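Local coordinates for replication protein B (Plasmid RSF1010, PDB 3H20) that acts as the plasmid's DNA primase, a nucleotidyltransferase that synthesises primers on single-stranded DNA to start plasmid replication, at residues A[73-79]-A[104-110]; A[86-92]-A[127-131]; A[145-151]-A[163-168]. The contacts are given in a common frame with arbitrary orientation. Numbering follows the deposited sequence.

Contact 1 of 3, residues A[73-79]-A[104-110]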
loop_
_atom_site.group_PDB
_atom_site.type_symbol
_atom_site.label_atom_id
_atom_site.label_comp_id
_atom_site.label_asym_id
_atom_site.label_seq_id
_atom_site.Cartn_x
_atom_site.Cartn_y
_atom_site.Cartn_z
ATOM N N LEU A 73 10.663 -10.334 12.949
ATOM C CA LEU A 73 10.975 -11.178 11.787
ATOM C C LEU A 73 10.530 -10.541 10.478
ATOM O O LEU A 73 9.390 -10.092 10.372
ATOM C CB LEU A 73 10.255 -12.523 11.921
ATOM C CG LEU A 73 11.052 -13.801 12.164
ATOM C CD1 LEU A 73 12.156 -13.633 13.204
ATOM C CD2 LEU A 73 10.097 -14.950 12.521
ATOM N N VAL A 74 11.427 -10.497 9.499
ATOM C CA VAL A 74 11.126 -9.895 8.186
ATOM C C VAL A 74 11.428 -10.895 7.066
ATOM O O VAL A 74 12.559 -11.379 6.961
ATOM C CB VAL A 74 11.940 -8.581 7.983
ATOM C CG1 VAL A 74 11.739 -8.015 6.577
ATOM C CG2 VAL A 74 11.511 -7.541 9.022
ATOM N N LEU A 75 10.427 -11.192 6.235
ATOM C CA LEU A 75 10.586 -12.117 5.094
ATOM C C LEU A 75 11.232 -11.461 3.869
ATOM O O LEU A 75 10.801 -10.383 3.432
ATOM C CB LEU A 75 9.221 -12.704 4.673
ATOM C CG LEU A 75 9.200 -13.690 3.491
ATOM C CD1 LEU A 75 9.902 -14.993 3.850
ATOM C CD2 LEU A 75 7.775 -13.986 3.003
ATOM N N VAL A 76 12.235 -12.147 3.305
ATOM C CA VAL A 76 12.865 -11.776 2.027
ATOM C C VAL A 76 12.726 -12.950 1.033
ATOM O O VAL A 76 13.220 -14.054 1.289
ATOM C CB VAL A 76 14.368 -11.411 2.217
ATOM C CG1 VAL A 76 14.911 -10.719 0.970
ATOM C CG2 VAL A 76 14.560 -10.503 3.428
ATOM N N ASP A 77 12.057 -12.697 -0.094
ATOM C CA ASP A 77 11.575 -13.742 -1.008
ATOM C C ASP A 77 12.364 -13.751 -2.334
ATOM O O ASP A 77 12.885 -12.712 -2.747
ATOM C CB ASP A 77 10.086 -13.472 -1.291
ATOM C CG ASP A 77 9.350 -14.677 -1.859
ATOM O OD1 ASP A 77 9.840 -15.816 -1.721
ATOM O OD2 ASP A 77 8.269 -14.469 -2.455
ATOM N N ASP A 78 12.458 -14.918 -2.978
ATOM C CA ASP A 78 13.043 -15.080 -4.331
ATOM C C ASP A 78 14.555 -14.778 -4.381
ATOM O O ASP A 78 15.020 -14.031 -5.237
ATOM C CB ASP A 78 12.256 -14.258 -5.384
ATOM C CG ASP A 78 12.420 -14.783 -6.822
ATOM O OD1 ASP A 78 12.596 -16.009 -7.032
ATOM O OD2 ASP A 78 12.329 -13.966 -7.769
ATOM N N LEU A 79 15.311 -15.391 -3.470
ATOM C CA LEU A 79 16.764 -15.199 -3.365
ATOM C C LEU A 79 17.558 -16.370 -3.961
ATOM O O LEU A 79 17.125 -17.516 -3.886
ATOM C CB LEU A 79 17.165 -15.037 -1.883
ATOM C CG LEU A 79 16.638 -13.812 -1.117
ATOM C CD1 LEU A 79 16.749 -14.049 0.382
ATOM C CD2 LEU A 79 17.375 -12.533 -1.529
ATOM N N ASN A 104 16.182 -21.826 -5.354
ATOM C CA ASN A 104 15.308 -20.699 -5.010
ATOM C C ASN A 104 15.023 -20.674 -3.509
ATOM O O ASN A 104 14.550 -21.669 -2.942
ATOM C CB ASN A 104 13.984 -20.785 -5.791
ATOM C CG ASN A 104 14.166 -20.593 -7.283
ATOM O OD1 ASN A 104 14.764 -19.614 -7.727
ATOM N ND2 ASN A 104 13.644 -21.524 -8.071
ATOM N N TYR A 105 15.321 -19.546 -2.867
ATOM C CA TYR A 105 15.279 -19.445 -1.396
ATOM C C TYR A 105 14.443 -18.289 -0.846
ATOM O O TYR A 105 14.251 -17.258 -1.505
ATOM C CB TYR A 105 16.704 -19.337 -0.809
ATOM C CG TYR A 105 17.648 -20.446 -1.242
ATOM C CD1 TYR A 105 17.741 -21.637 -0.513
ATOM C CD2 TYR A 105 18.456 -20.297 -2.363
ATOM C CE1 TYR A 105 18.606 -22.660 -0.906
ATOM C CE2 TYR A 105 19.326 -21.318 -2.770
ATOM C CZ TYR A 105 19.387 -22.496 -2.033
ATOM O OH TYR A 105 20.241 -23.499 -2.419
ATOM N N GLN A 106 13.966 -18.490 0.380
ATOM C CA GLN A 106 13.392 -17.450 1.228
ATOM C C GLN A 106 14.241 -17.327 2.479
ATOM O O GLN A 106 14.741 -18.335 3.004
ATOM C CB GLN A 106 11.968 -17.850 1.676
ATOM C CG GLN A 106 10.933 -17.635 0.605
ATOM C CD GLN A 106 9.551 -18.117 0.985
ATOM O OE1 GLN A 106 9.363 -18.815 1.986
ATOM N NE2 GLN A 106 8.574 -17.751 0.177
ATOM N N ALA A 107 14.394 -16.105 2.978
ATOM C CA ALA A 107 15.036 -15.902 4.279
ATOM C C ALA A 107 14.129 -15.089 5.206
ATOM O O ALA A 107 13.449 -14.168 4.753
ATOM C CB ALA A 107 16.392 -15.198 4.102
ATOM N N TRP A 108 14.111 -15.439 6.490
ATOM C CA TRP A 108 13.517 -14.589 7.508
ATOM C C TRP A 108 14.676 -13.947 8.263
ATOM O O TRP A 108 15.554 -14.647 8.765
ATOM C CB TRP A 108 12.656 -15.394 8.489
ATOM C CG TRP A 108 11.386 -16.014 7.885
ATOM C CD1 TRP A 108 11.276 -17.236 7.299
ATOM C CD2 TRP A 108 10.069 -15.443 7.868
ATOM N NE1 TRP A 108 9.979 -17.463 6.891
ATOM C CE2 TRP A 108 9.213 -16.384 7.240
ATOM C CE3 TRP A 108 9.528 -14.235 8.317
ATOM C CZ2 TRP A 108 7.848 -16.151 7.052
ATOM C CZ3 TRP A 108 8.167 -14.000 8.118
ATOM C CH2 TRP A 108 7.348 -14.954 7.487
ATOM N N VAL A 109 14.694 -12.619 8.315
ATOM C CA VAL A 109 15.744 -11.878 9.036
ATOM C C VAL A 109 15.129 -11.305 10.320
ATOM O O VAL A 109 14.108 -10.602 10.259
ATOM C CB VAL A 109 16.318 -10.725 8.166
ATOM C CG1 VAL A 109 17.397 -9.911 8.924
ATOM C CG2 VAL A 109 16.870 -11.249 6.831
ATOM N N LYS A 110 15.749 -11.612 11.467
ATOM C CA LYS A 110 15.331 -11.091 12.761
ATOM C C LYS A 110 16.098 -9.797 13.029
ATOM O O LYS A 110 17.330 -9.811 13.174
ATOM C CB LYS A 110 15.604 -12.098 13.892
ATOM C CG LYS A 110 15.129 -11.602 15.288
ATOM C CD LYS A 110 15.314 -12.634 16.396
ATOM C CE LYS A 110 14.888 -12.023 17.749
ATOM N NZ LYS A 110 14.889 -13.003 18.878
HETATM O O HOH W 1 11.833 -18.372 -3.026
HETATM O O HOH W 2 14.532 -17.549 -6.122
#

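Contact 2 of 3, residues A[86-92]-A[127-131]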
loop_
_atom_site.group_PDB
_atom_site.type_symbol
_atom_site.label_atom_id
_atom_site.label_comp_id
_atom_site.label_asym_id
_atom_site.label_seq_id
_atom_site.Cartn_x
_atom_site.Cartn_y
_atom_site.Cartn_z
ATOM N N ASP A 86 25.936 -12.605 0.085
ATOM C CA ASP A 86 26.018 -11.156 0.265
ATOM C C ASP A 86 25.332 -10.697 1.558
ATOM O O ASP A 86 25.900 -9.912 2.310
ATOM C CB ASP A 86 25.439 -10.425 -0.956
ATOM C CG ASP A 86 26.341 -10.516 -2.177
ATOM O OD1 ASP A 86 27.471 -11.036 -2.052
ATOM O OD2 ASP A 86 25.930 -10.056 -3.271
ATOM N N MET A 87 24.119 -11.197 1.808
ATOM C CA MET A 87 23.358 -10.855 3.028
ATOM C C MET A 87 24.167 -11.112 4.299
ATOM O O MET A 87 24.290 -10.228 5.162
ATOM C CB MET A 87 22.019 -11.618 3.073
ATOM C CG MET A 87 20.997 -11.179 1.987
ATOM S SD MET A 87 19.440 -12.118 2.075
ATOM C CE MET A 87 18.786 -11.529 3.643
ATOM N N LYS A 88 24.727 -12.312 4.411
ATOM C CA LYS A 88 25.562 -12.687 5.561
ATOM C C LYS A 88 26.795 -11.785 5.738
ATOM O O LYS A 88 27.115 -11.388 6.868
ATOM C CB LYS A 88 25.988 -14.154 5.465
ATOM C CG LYS A 88 24.847 -15.154 5.683
ATOM C CD LYS A 88 25.343 -16.592 5.461
ATOM C CE LYS A 88 24.207 -17.594 5.584
ATOM N NZ LYS A 88 24.726 -18.993 5.463
ATOM N N ALA A 89 27.474 -11.461 4.632
ATOM C CA ALA A 89 28.710 -10.671 4.674
ATOM C C ALA A 89 28.457 -9.186 4.961
ATOM O O ALA A 89 29.397 -8.415 5.195
ATOM C CB ALA A 89 29.493 -10.833 3.363
ATOM N N GLU A 90 27.183 -8.804 4.934
ATOM C CA GLU A 90 26.735 -7.433 5.170
ATOM C C GLU A 90 25.935 -7.281 6.476
ATOM O O GLU A 90 25.345 -6.227 6.738
ATOM C CB GLU A 90 25.911 -6.939 3.968
ATOM C CG GLU A 90 26.768 -6.797 2.687
ATOM C CD GLU A 90 25.963 -6.610 1.399
ATOM O OE1 GLU A 90 24.743 -6.342 1.453
ATOM O OE2 GLU A 90 26.572 -6.727 0.313
ATOM N N GLY A 91 25.938 -8.318 7.310
ATOM C CA GLY A 91 25.239 -8.245 8.596
ATOM C C GLY A 91 23.724 -8.401 8.513
ATOM O O GLY A 91 23.010 -8.088 9.475
ATOM N N ARG A 92 23.233 -8.902 7.380
ATOM C CA ARG A 92 21.812 -9.276 7.233
ATOM C C ARG A 92 21.674 -10.808 7.324
ATOM O O ARG A 92 21.014 -11.437 6.480
ATOM C CB ARG A 92 21.236 -8.773 5.901
ATOM C CG ARG A 92 20.882 -7.266 5.853
ATOM C CD ARG A 92 22.122 -6.364 5.810
ATOM N NE ARG A 92 21.745 -5.020 5.352
ATOM C CZ ARG A 92 22.408 -3.902 5.643
ATOM N NH1 ARG A 92 23.516 -3.940 6.394
ATOM N NH2 ARG A 92 21.959 -2.743 5.171
ATOM N N LEU A 127 15.045 -4.328 2.364
ATOM C CA LEU A 127 15.808 -5.544 2.105
ATOM C C LEU A 127 15.521 -6.106 0.714
ATOM O O LEU A 127 16.438 -6.597 0.046
ATOM C CB LEU A 127 15.543 -6.604 3.187
ATOM C CG LEU A 127 16.069 -6.330 4.605
ATOM C CD1 LEU A 127 15.581 -7.398 5.592
ATOM C CD2 LEU A 127 17.608 -6.242 4.636
ATOM N N ALA A 128 14.262 -6.013 0.270
ATOM C CA ALA A 128 13.908 -6.455 -1.078
ATOM C C ALA A 128 14.645 -5.611 -2.121
ATOM O O ALA A 128 15.122 -6.131 -3.134
ATOM C CB ALA A 128 12.401 -6.391 -1.287
ATOM N N SER A 129 14.744 -4.310 -1.855
ATOM C CA SER A 129 15.508 -3.404 -2.701
ATOM C C SER A 129 17.018 -3.676 -2.642
ATOM O O SER A 129 17.676 -3.723 -3.692
ATOM C CB SER A 129 15.211 -1.944 -2.335
ATOM O OG SER A 129 15.903 -1.075 -3.201
ATOM N N GLU A 130 17.556 -3.853 -1.431
ATOM C CA GLU A 130 18.990 -4.112 -1.228
ATOM C C GLU A 130 19.489 -5.305 -2.039
ATOM O O GLU A 130 20.570 -5.249 -2.618
ATOM C CB GLU A 130 19.322 -4.325 0.263
ATOM C CG GLU A 130 19.545 -3.032 1.059
ATOM C CD GLU A 130 19.864 -3.258 2.550
ATOM O OE1 GLU A 130 20.141 -4.408 2.957
ATOM O OE2 GLU A 130 19.833 -2.261 3.320
ATOM N N TYR A 131 18.689 -6.371 -2.082
ATOM C CA TYR A 131 19.094 -7.630 -2.704
ATOM C C TYR A 131 18.307 -7.967 -3.980
ATOM O O TYR A 131 18.333 -9.107 -4.434
ATOM C CB TYR A 131 19.087 -8.770 -1.648
ATOM C CG TYR A 131 19.969 -8.395 -0.471
ATOM C CD1 TYR A 131 21.360 -8.365 -0.613
ATOM C CD2 TYR A 131 19.420 -7.989 0.752
ATOM C CE1 TYR A 131 22.188 -7.980 0.435
ATOM C CE2 TYR A 131 20.252 -7.597 1.821
ATOM C CZ TYR A 131 21.636 -7.589 1.639
ATOM O OH TYR A 131 22.483 -7.196 2.652
#

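Contact 3 of 3, residues A[145-151]-A[163-168]. With DPO (diphosphate), chain E.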
loop_
_atom_site.group_PDB
_atom_site.type_symbol
_atom_site.label_atom_id
_atom_site.label_comp_id
_atom_site.label_asym_id
_atom_site.label_seq_id
_atom_site.Cartn_x
_atom_site.Cartn_y
_atom_site.Cartn_z
ATOM N N ARG A 145 6.819 -19.954 2.977
ATOM C CA ARG A 145 6.550 -21.386 2.908
ATOM C C ARG A 145 6.940 -22.083 4.207
ATOM O O ARG A 145 7.940 -21.734 4.835
ATOM C CB ARG A 145 7.296 -22.015 1.730
ATOM C CG ARG A 145 6.823 -21.535 0.368
ATOM C CD ARG A 145 5.404 -21.999 0.082
ATOM N NE ARG A 145 5.105 -22.001 -1.347
ATOM C CZ ARG A 145 4.697 -23.070 -2.024
ATOM N NH1 ARG A 145 4.450 -22.980 -3.323
ATOM N NH2 ARG A 145 4.536 -24.229 -1.401
ATOM N N LEU A 146 6.143 -23.071 4.605
ATOM C CA LEU A 146 6.504 -23.947 5.713
ATOM C C LEU A 146 7.235 -25.190 5.217
ATOM O O LEU A 146 6.754 -25.890 4.326
ATOM C CB LEU A 146 5.259 -24.350 6.505
ATOM C CG LEU A 146 5.490 -25.246 7.723
ATOM C CD1 LEU A 146 6.184 -24.475 8.835
ATOM C CD2 LEU A 146 4.178 -25.837 8.213
ATOM N N ALA A 147 8.399 -25.458 5.800
ATOM C CA ALA A 147 9.219 -26.591 5.388
ATOM C C ALA A 147 8.534 -27.914 5.713
ATOM O O ALA A 147 7.740 -27.999 6.651
ATOM C CB ALA A 147 10.587 -26.524 6.047
ATOM N N GLY A 148 8.847 -28.945 4.935
ATOM C CA GLY A 148 8.352 -30.305 5.213
ATOM C C GLY A 148 7.225 -30.755 4.294
ATOM O O GLY A 148 6.641 -31.835 4.494
ATOM N N PHE A 149 6.919 -29.925 3.295
ATOM C CA PHE A 149 5.786 -30.135 2.390
ATOM C C PHE A 149 6.217 -29.981 0.934
ATOM O O PHE A 149 7.228 -29.340 0.640
ATOM C CB PHE A 149 4.646 -29.148 2.727
ATOM C CG PHE A 149 4.101 -29.316 4.114
ATOM C CD1 PHE A 149 3.186 -30.337 4.402
ATOM C CD2 PHE A 149 4.540 -28.495 5.150
ATOM C CE1 PHE A 149 2.700 -30.517 5.698
ATOM C CE2 PHE A 149 4.063 -28.670 6.446
ATOM C CZ PHE A 149 3.138 -29.680 6.720
ATOM N N THR A 150 5.466 -30.584 0.021
ATOM C CA THR A 150 5.740 -30.416 -1.403
ATOM C C THR A 150 5.205 -29.076 -1.913
ATOM O O THR A 150 4.146 -28.618 -1.475
ATOM C CB THR A 150 5.106 -31.531 -2.243
ATOM O OG1 THR A 150 3.714 -31.622 -1.914
ATOM C CG2 THR A 150 5.768 -32.865 -1.957
ATOM N N ASN A 151 5.956 -28.462 -2.829
ATOM C CA ASN A 151 5.537 -27.263 -3.554
ATOM C C ASN A 151 4.631 -27.698 -4.707
ATOM O O ASN A 151 5.091 -28.311 -5.674
ATOM C CB ASN A 151 6.776 -26.508 -4.066
ATOM C CG ASN A 151 6.448 -25.137 -4.661
ATOM O OD1 ASN A 151 5.461 -24.968 -5.377
ATOM N ND2 ASN A 151 7.312 -24.158 -4.395
ATOM N N GLN A 163 7.521 -33.395 -8.031
ATOM C CA GLN A 163 7.189 -32.101 -7.439
ATOM C C GLN A 163 8.190 -31.801 -6.323
ATOM O O GLN A 163 8.410 -32.653 -5.465
ATOM C CB GLN A 163 5.771 -32.167 -6.864
ATOM C CG GLN A 163 5.014 -30.858 -6.869
ATOM C CD GLN A 163 4.739 -30.326 -8.272
ATOM O OE1 GLN A 163 4.517 -31.091 -9.217
ATOM N NE2 GLN A 163 4.755 -29.006 -8.409
ATOM N N PRO A 164 8.803 -30.595 -6.323
ATOM C CA PRO A 164 9.894 -30.356 -5.374
ATOM C C PRO A 164 9.445 -30.205 -3.922
ATOM O O PRO A 164 8.336 -29.741 -3.656
ATOM C CB PRO A 164 10.522 -29.046 -5.869
ATOM C CG PRO A 164 9.456 -28.368 -6.641
ATOM C CD PRO A 164 8.528 -29.418 -7.167
ATOM N N TRP A 165 10.327 -30.589 -3.004
ATOM C CA TRP A 165 10.093 -30.459 -1.568
ATOM C C TRP A 165 10.598 -29.123 -1.030
ATOM O O TRP A 165 11.663 -28.649 -1.434
ATOM C CB TRP A 165 10.782 -31.604 -0.833
ATOM C CG TRP A 165 10.025 -32.871 -0.942
ATOM C CD1 TRP A 165 10.124 -33.810 -1.928
ATOM C CD2 TRP A 165 9.018 -33.331 -0.042
ATOM N NE1 TRP A 165 9.238 -34.841 -1.689
ATOM C CE2 TRP A 165 8.553 -34.571 -0.532
ATOM C CE3 TRP A 165 8.469 -32.822 1.143
ATOM C CZ2 TRP A 165 7.561 -35.302 0.118
ATOM C CZ3 TRP A 165 7.491 -33.550 1.788
ATOM C CH2 TRP A 165 7.044 -34.776 1.273
ATOM N N VAL A 166 9.828 -28.521 -0.122
ATOM C CA VAL A 166 10.249 -27.292 0.561
ATOM C C VAL A 166 11.151 -27.674 1.748
ATOM O O VAL A 166 10.721 -28.381 2.660
ATOM C CB VAL A 166 9.018 -26.458 1.030
ATOM C CG1 VAL A 166 9.444 -25.160 1.732
ATOM C CG2 VAL A 166 8.097 -26.149 -0.155
ATOM N N LEU A 167 12.401 -27.214 1.727
ATOM C CA LEU A 167 13.407 -27.678 2.700
ATOM C C LEU A 167 13.885 -26.572 3.625
ATOM O O LEU A 167 14.111 -25.453 3.171
ATOM C CB LEU A 167 14.618 -28.268 1.972
ATOM C CG LEU A 167 14.296 -29.391 0.971
ATOM C CD1 LEU A 167 15.496 -29.698 0.081
ATOM C CD2 LEU A 167 13.800 -30.646 1.665
ATOM N N LEU A 168 14.056 -26.894 4.910
ATOM C CA LEU A 168 14.702 -25.972 5.851
ATOM C C LEU A 168 16.219 -26.125 5.753
ATOM O O LEU A 168 16.764 -27.146 6.150
ATOM C CB LEU A 168 14.250 -26.243 7.294
ATOM C CG LEU A 168 14.705 -25.242 8.365
ATOM C CD1 LEU A 168 14.034 -23.879 8.178
ATOM C CD2 LEU A 168 14.406 -25.815 9.761
HETATM P P1 DPO E . 4.451 -18.957 -3.769
HETATM O O1 DPO E . 4.770 -17.780 -4.822
HETATM O O2 DPO E . 2.953 -19.109 -3.670
HETATM O O3 DPO E . 5.252 -18.689 -2.513
HETATM O O4 DPO E . 5.044 -20.264 -4.517
HETATM P P2 DPO E . 6.556 -20.335 -5.088
HETATM O O5 DPO E . 6.585 -19.344 -6.227
HETATM O O6 DPO E . 7.416 -19.973 -3.893
HETATM O O7 DPO E . 6.703 -21.762 -5.546
#

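Contact 1 of 3, residues A[73-79]-A[104-110]
An antiparallel strand pair shows how one backbone ladder can serve two faces with different neighbours: helices on one, and on the other an indole and, at one end, polar groups near the diphosphate. Val-74 and Val-109 exchange hydrogen bonds, N to O, of 2.8 Å each way; Val-76 N donates to Ala-107 O at 2.8 Å, and Ala-107 N to Val-76 O at 2.9 Å. The register then slips: Asp-78 and Leu-79 both face Tyr-105 in a G1 beta bulge, where Leu-79 N to Tyr-105 O and Tyr-105 N to Leu-79 O are hydrogen bonds of 2.9 Å each.

Val-74, Val-76 and Val-109, all t, form with Leu-79 (m, t) an aliphatic surface packed against helices 81-89 and 117-130. On the reverse face, Leu-75 (t, p) lays CD1 over the Trp-108 indole (m), 3.9 Å from the centroid of its five-membered ring, a CH-pi contact.

Gln-106 (m, t) extends so that NE2 donates to Asp-77 OD1 at 3.0 Å, while Asp-77 OD2 bonds Ser-137 and Gln-106 OE1 accepts from Arg-145 N. The chemistry implies one face given to helix packing and another turning polar at its Gln-106 and Asp-77 end, the Gln-106 side chain about 4 Å from the diphosphate.

Contact 2 of 3, residues A[86-92]-A[127-131]
This is a helix-end contact: the C-terminal turn of helix 81-89 and the residues after it meet the last turn of helix 117-130, where the two helices lie on the same face of the sheet containing strands 73-79 and 104-110. It illustrates how a single aromatic residue can join two helix termini, apolar on its face and polar at its tip.

Tyr-131, the first residue to leave helical geometry after helix 117-130, points toward the other segment. Met-87 CG stands almost squarely over its ring, 3.5 Å from the centroid and 5° off the normal, a CH-pi contact, and Met-87 SD lies 4.6 Å from the same centroid in an oblique Met-aromatic contact. At the ring's far end Tyr-131 OH donates to Glu-90 OE1 at 2.7 Å.

Arg-92 closes the polar side. Its NE donates to Glu-130 OE1 and its NH2 to Glu-130 OE2, both at 2.9 Å, in a bidentate salt bridge, and its NH1 donates to Glu-90 O at 2.9 Å. The aliphatic part packs as well: Arg-92 CG is 3.6 Å from Leu-127 CD2. Met-87 packs on Leu-79, and Leu-127 on Val-74 and Val-76, of strand 73-79.

Arg-92 is placed by the way helix 81-89 ends. Gly-91, at positive phi, is the C-prime residue, with Arg-92 N bonded to Met-87 O at 2.8 Å and a weak bond of 3.3 Å from Gly-91 N to Lys-88 O. The whole is thus a Schellman-capped helix end meeting a second helix end on one face of a sheet.

Contact 3 of 3, residues A[145-151]-A[163-168]
The diphosphate pocket of the primase domain is built in part on this contact, in which the loop 145-151 pairs with the approach to strand 167-170 through a single beta bridge, Thr-150 with Trp-165. Backbone hydrogen bonds fix an irregular loop, from which Arg-145 and Asn-151 reach the ligand.

Three main-chain bonds hold the two segments. Gly-148 N donates to Val-166 O at 3.0 Å, Val-166 N to Phe-149 O at 2.8 Å, and Asn-151 N to Pro-164 O at 2.8 Å. Gly-148 has phi 104° and psi 6°, angles at which a CB would jam against the carbonyl oxygen of the preceding residue.

Val-166 is the apolar centre. Its CG1 packs on Arg-145 CB at 3.8 Å, and its CG2 lies 4.1 Å from Asn-151 CB, so the two residues of this contact that reach the ligand rest on one valine. Further out, Ala-147 CB meets Leu-168 CB at 3.9 Å, and Thr-150 CG2 sits over the six-membered ring of Trp-165, 3.6 Å from its centroid, in a CH-pi contact. On the loop's other side Phe-149 inserts among helices 6-17 and 48-56.

Tyr-62 and Lys-153 complete the diphosphate site. Arg-145 also forms a salt bridge through NH2 with Asp-60, while NH1 points at the bridging oxygen: Arg-145 NH1 donates a hydrogen bond to DPO O4 at 3.0 Å, and Asn-151 ND2 one to DPO O7 at 2.7 Å.

Overall arrangement
Contacts 1 and 3 are largely buried, whereas contact 2 is only partly so, and their chemistry differs accordingly. Contact 1 pairs two strands of one sheet with a ladder of backbone hydrogen bonds interrupted by one bulge; contact 3 reaches that sheet too, through strand 167-170 at its opposite edge, but with an irregular loop. Contact 2 has no backbone bonds between its segments and relies on Met-aromatic packing, a hydroxyl and a salt bridge. It covers one face of contact 1: Met-87 packs on Leu-79 and Val-109, and Leu-127 on Val-74 and Val-76. Toward contact 3 the link is polar, Gln-106 OE1 with Arg-145 N. Contacts 2 and 3 do not touch, their nearest atoms about 11 Å apart.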